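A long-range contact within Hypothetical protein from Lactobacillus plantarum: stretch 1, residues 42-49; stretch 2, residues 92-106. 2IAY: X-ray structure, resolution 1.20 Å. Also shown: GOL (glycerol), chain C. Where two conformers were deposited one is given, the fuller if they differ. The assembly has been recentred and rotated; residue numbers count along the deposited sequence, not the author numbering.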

# COMPACT_ATOMS: atom_id res chain seq x y z
N SER A 42 5.08 -1.68 8.70
CA SER A 42 5.30 -1.09 7.37
C SER A 42 5.57 -2.15 6.31
O SER A 42 6.05 -3.27 6.60
CB SER A 42 6.43 -0.07 7.39
OG SER A 42 7.67 -0.70 7.65
N PHE A 43 5.25 -1.79 5.07
CA PHE A 43 5.36 -2.65 3.90
C PHE A 43 5.72 -1.76 2.71
O PHE A 43 5.19 -0.65 2.58
CB PHE A 43 3.98 -3.33 3.66
CG PHE A 43 3.90 -4.23 2.46
CD1 PHE A 43 3.57 -3.72 1.23
CD2 PHE A 43 4.15 -5.55 2.58
CE1 PHE A 43 3.47 -4.56 0.14
CE2 PHE A 43 4.06 -6.41 1.48
CZ PHE A 43 3.74 -5.88 0.28
N GLU A 44 6.64 -2.23 1.90
CA GLU A 44 7.02 -1.49 0.70
C GLU A 44 7.33 -2.46 -0.42
O GLU A 44 8.01 -3.46 -0.22
CB GLU A 44 8.22 -0.59 0.98
CG GLU A 44 8.78 0.12 -0.23
CD GLU A 44 10.05 0.85 0.11
OE1 GLU A 44 9.98 1.75 0.99
OE2 GLU A 44 11.07 0.52 -0.52
N ARG A 45 6.89 -2.13 -1.62
CA ARG A 45 7.24 -2.88 -2.83
C ARG A 45 7.55 -1.98 -3.99
O ARG A 45 6.85 -1.01 -4.22
CB ARG A 45 6.12 -3.83 -3.27
CG ARG A 45 5.90 -5.03 -2.35
CD ARG A 45 7.04 -6.04 -2.42
NE ARG A 45 6.77 -7.19 -1.57
CZ ARG A 45 7.08 -7.31 -0.29
NH1 ARG A 45 7.65 -6.33 0.39
NH2 ARG A 45 6.81 -8.45 0.35
N SER A 46 8.60 -2.33 -4.72
CA SER A 46 8.88 -1.74 -6.02
C SER A 46 7.83 -2.14 -7.04
O SER A 46 7.28 -3.22 -7.00
CB SER A 46 10.22 -2.21 -6.50
OG SER A 46 11.18 -1.63 -5.68
N LEU A 47 7.55 -1.23 -7.95
CA LEU A 47 6.69 -1.45 -9.08
C LEU A 47 7.43 -1.12 -10.38
O LEU A 47 8.02 -0.04 -10.54
CB LEU A 47 5.43 -0.59 -9.01
CG LEU A 47 4.59 -0.70 -7.75
CD1 LEU A 47 3.46 0.33 -7.78
CD2 LEU A 47 4.05 -2.13 -7.53
N ASP A 48 7.35 -2.07 -11.32
CA ASP A 48 7.80 -1.87 -12.71
C ASP A 48 9.21 -1.29 -12.84
O ASP A 48 9.41 -0.27 -13.47
CB ASP A 48 6.77 -1.00 -13.47
CG ASP A 48 6.95 -1.01 -14.98
OD1 ASP A 48 7.64 -1.92 -15.48
OD2 ASP A 48 6.41 -0.10 -15.63
N PRO A 49 10.21 -1.98 -12.29
CA PRO A 49 11.59 -1.52 -12.48
C PRO A 49 12.13 -1.79 -13.87
O PRO A 49 11.69 -2.76 -14.55
CB PRO A 49 12.36 -2.32 -11.44
CG PRO A 49 11.60 -3.60 -11.36
CD PRO A 49 10.15 -3.18 -11.44
N PRO A 92 -0.03 0.89 -17.13
CA PRO A 92 -0.78 -0.34 -16.87
C PRO A 92 0.00 -1.47 -16.20
O PRO A 92 -0.57 -2.18 -15.42
CB PRO A 92 -1.27 -0.77 -18.27
CG PRO A 92 -0.31 -0.12 -19.18
CD PRO A 92 0.01 1.22 -18.56
N GLU A 93 1.28 -1.64 -16.52
CA GLU A 93 2.03 -2.73 -15.88
C GLU A 93 2.18 -2.45 -14.37
O GLU A 93 2.10 -3.38 -13.55
CB GLU A 93 3.40 -2.98 -16.51
CG GLU A 93 3.32 -3.53 -17.92
CD GLU A 93 4.68 -3.61 -18.61
OE1 GLU A 93 5.74 -3.52 -17.97
OE2 GLU A 93 4.68 -3.75 -19.84
N ALA A 94 2.47 -1.22 -13.99
CA ALA A 94 2.58 -0.85 -12.57
C ALA A 94 1.23 -1.08 -11.89
O ALA A 94 1.20 -1.57 -10.76
CB ALA A 94 3.05 0.59 -12.42
N VAL A 95 0.14 -0.68 -12.54
CA VAL A 95 -1.19 -0.88 -11.95
C VAL A 95 -1.48 -2.37 -11.78
O VAL A 95 -1.96 -2.76 -10.73
CB VAL A 95 -2.29 -0.21 -12.80
CG1 VAL A 95 -3.66 -0.62 -12.28
CG2 VAL A 95 -2.14 1.30 -12.77
N GLU A 96 -1.16 -3.19 -12.78
CA GLU A 96 -1.40 -4.62 -12.61
C GLU A 96 -0.62 -5.20 -11.44
O GLU A 96 -1.16 -6.04 -10.67
CB GLU A 96 -1.07 -5.39 -13.88
CG GLU A 96 -2.13 -5.18 -14.98
CD GLU A 96 -3.55 -5.46 -14.44
OE1 GLU A 96 -3.87 -6.59 -14.01
OE2 GLU A 96 -4.35 -4.49 -14.35
N GLN A 97 0.63 -4.79 -11.28
CA GLN A 97 1.45 -5.29 -10.18
C GLN A 97 0.89 -4.82 -8.84
O GLN A 97 0.81 -5.57 -7.88
CB GLN A 97 2.91 -4.86 -10.39
CG GLN A 97 3.86 -5.45 -9.38
CD GLN A 97 5.29 -5.06 -9.61
OE1 GLN A 97 5.59 -4.32 -10.55
NE2 GLN A 97 6.15 -5.48 -8.70
N LEU A 98 0.54 -3.55 -8.76
CA LEU A 98 -0.09 -3.02 -7.54
C LEU A 98 -1.35 -3.78 -7.18
O LEU A 98 -1.57 -4.17 -6.04
CB LEU A 98 -0.36 -1.52 -7.74
CG LEU A 98 -1.10 -0.84 -6.57
CD1 LEU A 98 -0.48 0.57 -6.24
CD2 LEU A 98 -2.57 -0.77 -6.76
N ARG A 99 -2.20 -3.99 -8.17
CA ARG A 99 -3.43 -4.73 -7.91
C ARG A 99 -3.19 -6.16 -7.45
O ARG A 99 -3.90 -6.69 -6.60
CB ARG A 99 -4.34 -4.71 -9.13
CG ARG A 99 -4.99 -3.36 -9.44
CD ARG A 99 -5.90 -2.85 -8.33
NE ARG A 99 -6.73 -1.76 -8.89
CZ ARG A 99 -6.79 -0.50 -8.50
NH1 ARG A 99 -6.23 -0.12 -7.37
NH2 ARG A 99 -7.41 0.39 -9.26
N TYR A 100 -2.17 -6.81 -8.02
CA TYR A 100 -1.79 -8.14 -7.62
C TYR A 100 -1.37 -8.18 -6.14
O TYR A 100 -1.78 -9.06 -5.41
CB TYR A 100 -0.64 -8.62 -8.56
CG TYR A 100 -0.23 -10.06 -8.33
CD1 TYR A 100 0.68 -10.40 -7.35
CD2 TYR A 100 -0.83 -11.07 -9.05
CE1 TYR A 100 1.01 -11.77 -7.14
CE2 TYR A 100 -0.51 -12.39 -8.87
CZ TYR A 100 0.39 -12.73 -7.92
OH TYR A 100 0.68 -14.05 -7.75
N ILE A 101 -0.54 -7.24 -5.74
CA ILE A 101 -0.09 -7.14 -4.38
C ILE A 101 -1.27 -6.94 -3.45
O ILE A 101 -1.42 -7.62 -2.41
CB ILE A 101 0.97 -6.00 -4.22
CG1 ILE A 101 2.25 -6.34 -4.97
CG2 ILE A 101 1.25 -5.73 -2.74
CD1 ILE A 101 3.14 -5.12 -5.27
N LEU A 102 -2.12 -5.97 -3.77
CA LEU A 102 -3.25 -5.66 -2.90
C LEU A 102 -4.32 -6.74 -2.89
O LEU A 102 -5.02 -6.88 -1.91
CB LEU A 102 -3.84 -4.30 -3.25
CG LEU A 102 -2.89 -3.11 -3.08
CD1 LEU A 102 -3.59 -1.79 -3.39
CD2 LEU A 102 -2.29 -3.08 -1.69
N ALA A 103 -4.42 -7.53 -3.95
CA ALA A 103 -5.38 -8.61 -3.97
C ALA A 103 -5.08 -9.59 -2.85
O ALA A 103 -5.97 -10.15 -2.26
CB ALA A 103 -5.33 -9.35 -5.33
N ASN A 104 -3.81 -9.82 -2.55
CA ASN A 104 -3.44 -10.68 -1.45
C ASN A 104 -3.93 -10.11 -0.09
O ASN A 104 -4.31 -10.86 0.79
CB ASN A 104 -1.94 -10.92 -1.37
CG ASN A 104 -1.41 -11.79 -2.47
OD1 ASN A 104 -2.11 -12.68 -2.95
ND2 ASN A 104 -0.14 -11.61 -2.80
N PHE A 105 -3.85 -8.78 0.04
CA PHE A 105 -4.33 -8.14 1.25
C PHE A 105 -5.85 -8.25 1.38
O PHE A 105 -6.36 -8.41 2.48
CB PHE A 105 -3.89 -6.67 1.28
CG PHE A 105 -2.40 -6.40 1.38
CD1 PHE A 105 -1.45 -7.40 1.46
CD2 PHE A 105 -1.99 -5.09 1.38
CE1 PHE A 105 -0.10 -7.06 1.51
CE2 PHE A 105 -0.64 -4.76 1.46
CZ PHE A 105 0.31 -5.76 1.49
N ILE A 106 -6.55 -8.19 0.24
CA ILE A 106 -8.02 -8.38 0.24
C ILE A 106 -8.37 -9.82 0.65
O ILE A 106 -9.23 -10.06 1.48
CB ILE A 106 -8.60 -8.05 -1.12
CG1 ILE A 106 -8.48 -6.55 -1.35
CG2 ILE A 106 -10.08 -8.47 -1.15
CD1 ILE A 106 -8.84 -6.09 -2.74
C1 GOL C . 12.06 -2.67 -0.72
C2 GOL C . 11.16 -2.76 -1.95
O2 GOL C . 11.64 -1.88 -2.93
C3 GOL C . 11.07 -4.20 -2.44
O3 GOL C . 10.33 -4.39 -3.64
O HOH W 1 3.77 0.78 -15.68
O HOH W 2 5.94 -0.06 -18.24

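Two carboxylates meet at one end of this contact: OD1 of Asp48 lies 3.5 Å from OE1 of Glu93, a pairing of like charges that would be unfavourable without something to offset it. Two waters bind the same aspartate. One water donates to Asp48 OD2 at 2.8 Å and accepts from the backbone N of Ala94 at 2.9 Å, an amide in the first turn of the helix with no carbonyl of the preceding turn in this stretch to bind. A second water donates to Asp48 OD2 at 2.7 Å and, weakly, to Glu93 OE1 at 3.5 Å, so that one water bridges the two side chains, weakly on the glutamate side.

The example illustrates a general principle: a helix packed on a strand is commonly held by an apolar seam, with polar contacts at its margin. Here the strand and helix run nearly antiparallel, at 152°, with their axes 8.9 Å apart at closest approach, and 477 Å² of surface is buried between the stretches.

Gln97 makes the one direct hydrogen bond across the contact. Its extended side chain (chi1 and chi2 both t) reaches across to the other stretch, where OE1 accepts a hydrogen bond from Asp48 N at 3.0 Å with an N-H...acceptor angle of 159°. The amide of glutamine suits this place because it offers an uncharged acceptor to a backbone NH. Its NE2 also comes within 3.0 Å of Ser46 O, but the angle is too poor for a hydrogen bond. Asp48 has positive phi and psi (50/59), and here the chain comes near the helix, its CA 5.3 Å from that of Ala94. The small alanine side chain fits this close approach, with Asp48 CB 4.2 Å from Ala94 CB.

Leu47, buried and covered more than any other residue in the contact, fills the adjoining space. Its CB lies 4.3 Å from Ala94 CB; CD1 lies 4.2 Å from Leu98 CD1, while CD2 lies 4.0 Å from Leu98 N and 3.9 Å from Ile101 CD1. A branched aliphatic side chain can thus touch successive turns of the helix. Ile101 extends the seam, its CD1 3.8 Å from Arg45 CB and its CG2 3.8 Å from Phe43 CE1. Arg45 therefore contributes aliphatic surface.

At the far end, Phe105 turns its edge to one face of Phe43. The ring planes stand at 76°, the centroids are 5.0 Å apart, and the two CZ atoms of Phe43 and Phe105 approach to 3.6 Å. Both residues are buried.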